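Local structure of sensor protein dcuS (Escherichia coli, 3BY8) at residues Y69-A74 against G101-A106. The protein senses C4-dicarboxylates such as fumarate and malate through this periplasmic domain of a membrane histidine kinase, which activates the response regulator DcuR by phosphorylation. Residues are numbered along the deposited sequence; the frame is centred on the assembly and turned at random.
Sequences YSHPEA and GFLAQA. With LMR ((2S)-2-hydroxybutanedioic acid), chain B.
His71 and Leu103 meet tip to tip beside the bound malate, CE1 of the imidazole lying 3.7 Å from Leu103 CG. CB of His71 points toward 101-106, and chi1 of -166° sets CG anti to the backbone N. A nearly straight bond (169°) runs from His71 NE2 to malate O4A, 2.8 Å away. The other ring nitrogen, ND1, accepts the backbone N-H of Glu73, a donor lying almost in the ring plane, 2.9 Å from Glu73 N to His71 ND1. This second bond fixes the ring's rotation and, by occupying ND1, is consistent with the proton residing on NE2. An alanine here would probably leave malate O4A with one donor fewer and open a gap beside the isobutyl group of Leu103. Pro72 lays CD over one face of the imidazole, toward its rim, and sets CG 3.8 Å from Leu103 CD1; Phe58 of strand 58-63 touches both Pro72 and Leu103. The outstretched Glu73 side chain runs alongside Leu103 with the opposite heading, its OE2 3.5 Å from Leu103 CD2. OE1 forms a salt bridge with Arg76, whose cation also meets the Phe102 ring, while a water donates to both Glu73 OE2 and Phe102 O, joining the two loops. From 101-106, Phe102 N reaches malate O4A at 2.8 Å. Leu103 N lies 2.9 Å from malate O4B, where the more bent bond of Gly101 N also ends. One carboxylate is thus gripped by three consecutive backbone N-H groups and the imidazole. The side chains of Arg68 and Arg108 and the backbone O of Lys82 add hydrogen bonds to malate, completing the C4-dicarboxylate pocket of a periplasmic single Cache sensor domain, formed by loops together with strands of its antiparallel sheet.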
ATOM      1  N   TYR A  69      -1.155   9.195   1.770  1.00 18.97           N
ATOM      2  CA  TYR A  69      -0.258   9.668   2.814  1.00 18.23           C
ATOM      3  C   TYR A  69       1.202   9.351   2.476  1.00 20.43           C
ATOM      4  O   TYR A  69       2.126   9.758   3.177  1.00 20.97           O
ATOM      5  CB  TYR A  69      -0.645   9.055   4.148  1.00 22.53           C
ATOM      6  CG  TYR A  69      -1.676   9.877   4.846  1.00 21.83           C
ATOM      7  CD1 TYR A  69      -2.959  10.040   4.320  1.00 22.89           C
ATOM      8  CD2 TYR A  69      -1.351  10.552   6.024  1.00 27.42           C
ATOM      9  CE1 TYR A  69      -3.890  10.858   4.950  1.00 28.30           C
ATOM     10  CE2 TYR A  69      -2.264  11.361   6.655  1.00 27.38           C
ATOM     11  CZ  TYR A  69      -3.526  11.513   6.123  1.00 28.02           C
ATOM     12  OH  TYR A  69      -4.420  12.320   6.780  1.00 31.22           O
ATOM     13  N   SER A  70       1.407   8.597   1.398  1.00 16.20           N
ATOM     14  CA  SER A  70       2.733   8.231   0.938  1.00 15.84           C
ATOM     15  C   SER A  70       2.648   7.789  -0.520  1.00 17.03           C
ATOM     16  O   SER A  70       1.569   7.392  -0.989  1.00 17.13           O
ATOM     17  CB  SER A  70       3.321   7.093   1.771  1.00 18.37           C
ATOM     18  OG  SER A  70       2.531   5.911   1.703  1.00 14.07           O
ATOM     19  N   HIS A  71       3.774   7.908  -1.227  1.00 16.52           N
ATOM     20  CA  HIS A  71       3.889   7.492  -2.628  1.00 16.58           C
ATOM     21  C   HIS A  71       5.337   7.703  -3.036  1.00 16.50           C
ATOM     22  O   HIS A  71       5.966   8.630  -2.544  1.00 19.49           O
ATOM     23  CB  HIS A  71       3.027   8.362  -3.539  1.00 15.68           C
ATOM     24  CG  HIS A  71       2.839   7.803  -4.916  1.00 13.96           C
ATOM     25  ND1 HIS A  71       3.763   7.960  -5.939  1.00 13.79           N
ATOM     26  CD2 HIS A  71       1.806   7.107  -5.446  1.00 13.27           C
ATOM     27  CE1 HIS A  71       3.302   7.378  -7.037  1.00 14.92           C
ATOM     28  NE2 HIS A  71       2.115   6.854  -6.759  1.00 13.72           N
ATOM     29  N   PRO A  72       5.883   6.859  -3.930  1.00 17.35           N
ATOM     30  CA  PRO A  72       7.281   7.082  -4.326  1.00 17.75           C
ATOM     31  C   PRO A  72       7.493   8.476  -4.918  1.00 18.48           C
ATOM     32  O   PRO A  72       8.596   9.017  -4.829  1.00 18.82           O
ATOM     33  CB  PRO A  72       7.540   5.981  -5.344  1.00 17.41           C
ATOM     34  CG  PRO A  72       6.695   4.860  -4.837  1.00 17.56           C
ATOM     35  CD  PRO A  72       5.407   5.554  -4.422  1.00 17.00           C
ATOM     36  N   GLU A  73       6.452   9.025  -5.544  1.00 16.45           N
ATOM     37  CA  GLU A  73       6.457  10.378  -6.119  1.00 18.07           C
ATOM     38  C   GLU A  73       5.761  11.250  -5.083  1.00 18.59           C
ATOM     39  O   GLU A  73       4.526  11.273  -4.980  1.00 19.47           O
ATOM     40  CB  GLU A  73       5.696  10.408  -7.447  1.00 17.34           C
ATOM     41  CG  GLU A  73       6.303   9.479  -8.484  1.00 19.39           C
ATOM     42  CD  GLU A  73       5.536   9.467  -9.798  1.00 23.26           C
ATOM     43  OE1 GLU A  73       4.488  10.153  -9.904  1.00 26.38           O
ATOM     44  OE2 GLU A  73       6.007   8.766 -10.713  1.00 28.21           O
ATOM     45  N   ALA A  74       6.554  11.983  -4.313  1.00 19.28           N
ATOM     46  CA  ALA A  74       6.005  12.809  -3.245  1.00 20.65           C
ATOM     47  C   ALA A  74       4.928  13.787  -3.669  1.00 20.86           C
ATOM     48  O   ALA A  74       4.066  14.141  -2.877  1.00 21.32           O
ATOM     49  CB  ALA A  74       7.126  13.543  -2.512  1.00 21.97           C
ATOM     50  N   GLY A 101      -1.408   2.854 -11.474  1.00 13.07           N
ATOM     51  CA  GLY A 101      -1.834   4.206 -11.192  1.00 13.85           C
ATOM     52  C   GLY A 101      -0.922   5.066 -12.055  1.00 14.69           C
ATOM     53  O   GLY A 101      -1.103   5.121 -13.277  1.00 16.60           O
ATOM     54  N   PHE A 102       0.080   5.697 -11.447  1.00 13.80           N
ATOM     55  CA  PHE A 102       1.056   6.499 -12.186  1.00 14.29           C
ATOM     56  C   PHE A 102       2.400   5.797 -12.364  1.00 15.22           C
ATOM     57  O   PHE A 102       3.232   6.229 -13.178  1.00 17.24           O
ATOM     58  CB  PHE A 102       1.247   7.844 -11.491  1.00 15.66           C
ATOM     59  CG  PHE A 102       0.032   8.681 -11.543  1.00 16.22           C
ATOM     60  CD1 PHE A 102      -0.298   9.356 -12.718  1.00 20.93           C
ATOM     61  CD2 PHE A 102      -0.860   8.719 -10.477  1.00 19.66           C
ATOM     62  CE1 PHE A 102      -1.499  10.046 -12.834  1.00 21.19           C
ATOM     63  CE2 PHE A 102      -2.069   9.410 -10.582  1.00 21.47           C
ATOM     64  CZ  PHE A 102      -2.388  10.075 -11.767  1.00 23.09           C
ATOM     65  N   LEU A 103       2.624   4.729 -11.604  1.00 15.38           N
ATOM     66  CA  LEU A 103       3.868   3.978 -11.690  1.00 15.50           C
ATOM     67  C   LEU A 103       3.713   2.844 -12.690  1.00 15.55           C
ATOM     68  O   LEU A 103       2.697   2.788 -13.400  1.00 16.79           O
ATOM     69  CB  LEU A 103       4.233   3.435 -10.303  1.00 14.59           C
ATOM     70  CG  LEU A 103       4.342   4.531  -9.232  1.00 14.12           C
ATOM     71  CD1 LEU A 103       4.604   3.894  -7.869  1.00 16.72           C
ATOM     72  CD2 LEU A 103       5.469   5.514  -9.586  1.00 17.96           C
ATOM     73  N   ALA A 104       4.682   1.937 -12.759  1.00 16.62           N
ATOM     74  CA  ALA A 104       4.596   0.824 -13.690  1.00 15.88           C
ATOM     75  C   ALA A 104       3.448  -0.113 -13.305  1.00 14.10           C
ATOM     76  O   ALA A 104       2.933  -0.093 -12.171  1.00 13.47           O
ATOM     77  CB  ALA A 104       5.898   0.043 -13.686  1.00 17.49           C
ATOM     78  N   GLN A 105       3.035  -0.932 -14.267  1.00 15.44           N
ATOM     79  CA  GLN A 105       2.015  -1.955 -14.079  1.00 14.85           C
ATOM     80  C   GLN A 105       2.530  -2.867 -12.978  1.00 15.06           C
ATOM     81  O   GLN A 105       3.731  -3.227 -12.937  1.00 18.48           O
ATOM     82  CB  GLN A 105       1.823  -2.711 -15.372  1.00 19.70           C
ATOM     83  CG  GLN A 105       1.185  -1.843 -16.428  1.00 21.95           C
ATOM     84  CD  GLN A 105       0.954  -2.605 -17.698  1.00 28.94           C
ATOM     85  OE1 GLN A 105       0.250  -2.150 -18.609  1.00 30.23           O
ATOM     86  NE2 GLN A 105       1.555  -3.788 -17.773  1.00 28.66           N
ATOM     87  N   ALA A 106       1.614  -3.261 -12.104  1.00 13.72           N
ATOM     88  CA  ALA A 106       1.990  -3.998 -10.922  1.00 14.50           C
ATOM     89  C   ALA A 106       0.987  -4.974 -10.371  1.00 12.98           C
ATOM     90  O   ALA A 106      -0.202  -4.885 -10.661  1.00 14.02           O
ATOM     91  CB  ALA A 106       2.294  -2.978  -9.825  1.00 14.01           C
TER
HETATM   92  C1  LMR B   1      -1.567   5.021  -6.536  1.00 14.13           C
HETATM   93  O1A LMR B   1      -0.850   5.501  -5.698  1.00 13.75           O
HETATM   94  O1B LMR B   1      -2.387   5.739  -7.146  1.00 14.45           O
HETATM   95  C2  LMR B   1      -1.181   3.676  -7.072  1.00 13.78           C
HETATM   96  O2  LMR B   1      -2.004   3.308  -8.262  1.00 13.56           O
HETATM   97  C3  LMR B   1       0.339   3.510  -7.260  1.00 13.25           C
HETATM   98  C4  LMR B   1       0.759   4.125  -8.610  1.00 12.93           C
HETATM   99  O4A LMR B   1       0.769   5.349  -8.730  1.00 14.28           O
HETATM  100  O4B LMR B   1       1.019   3.368  -9.590  1.00 12.91           O
HETATM  101  O   HOH W   1       5.200   8.156 -12.953  1.00 40.81           O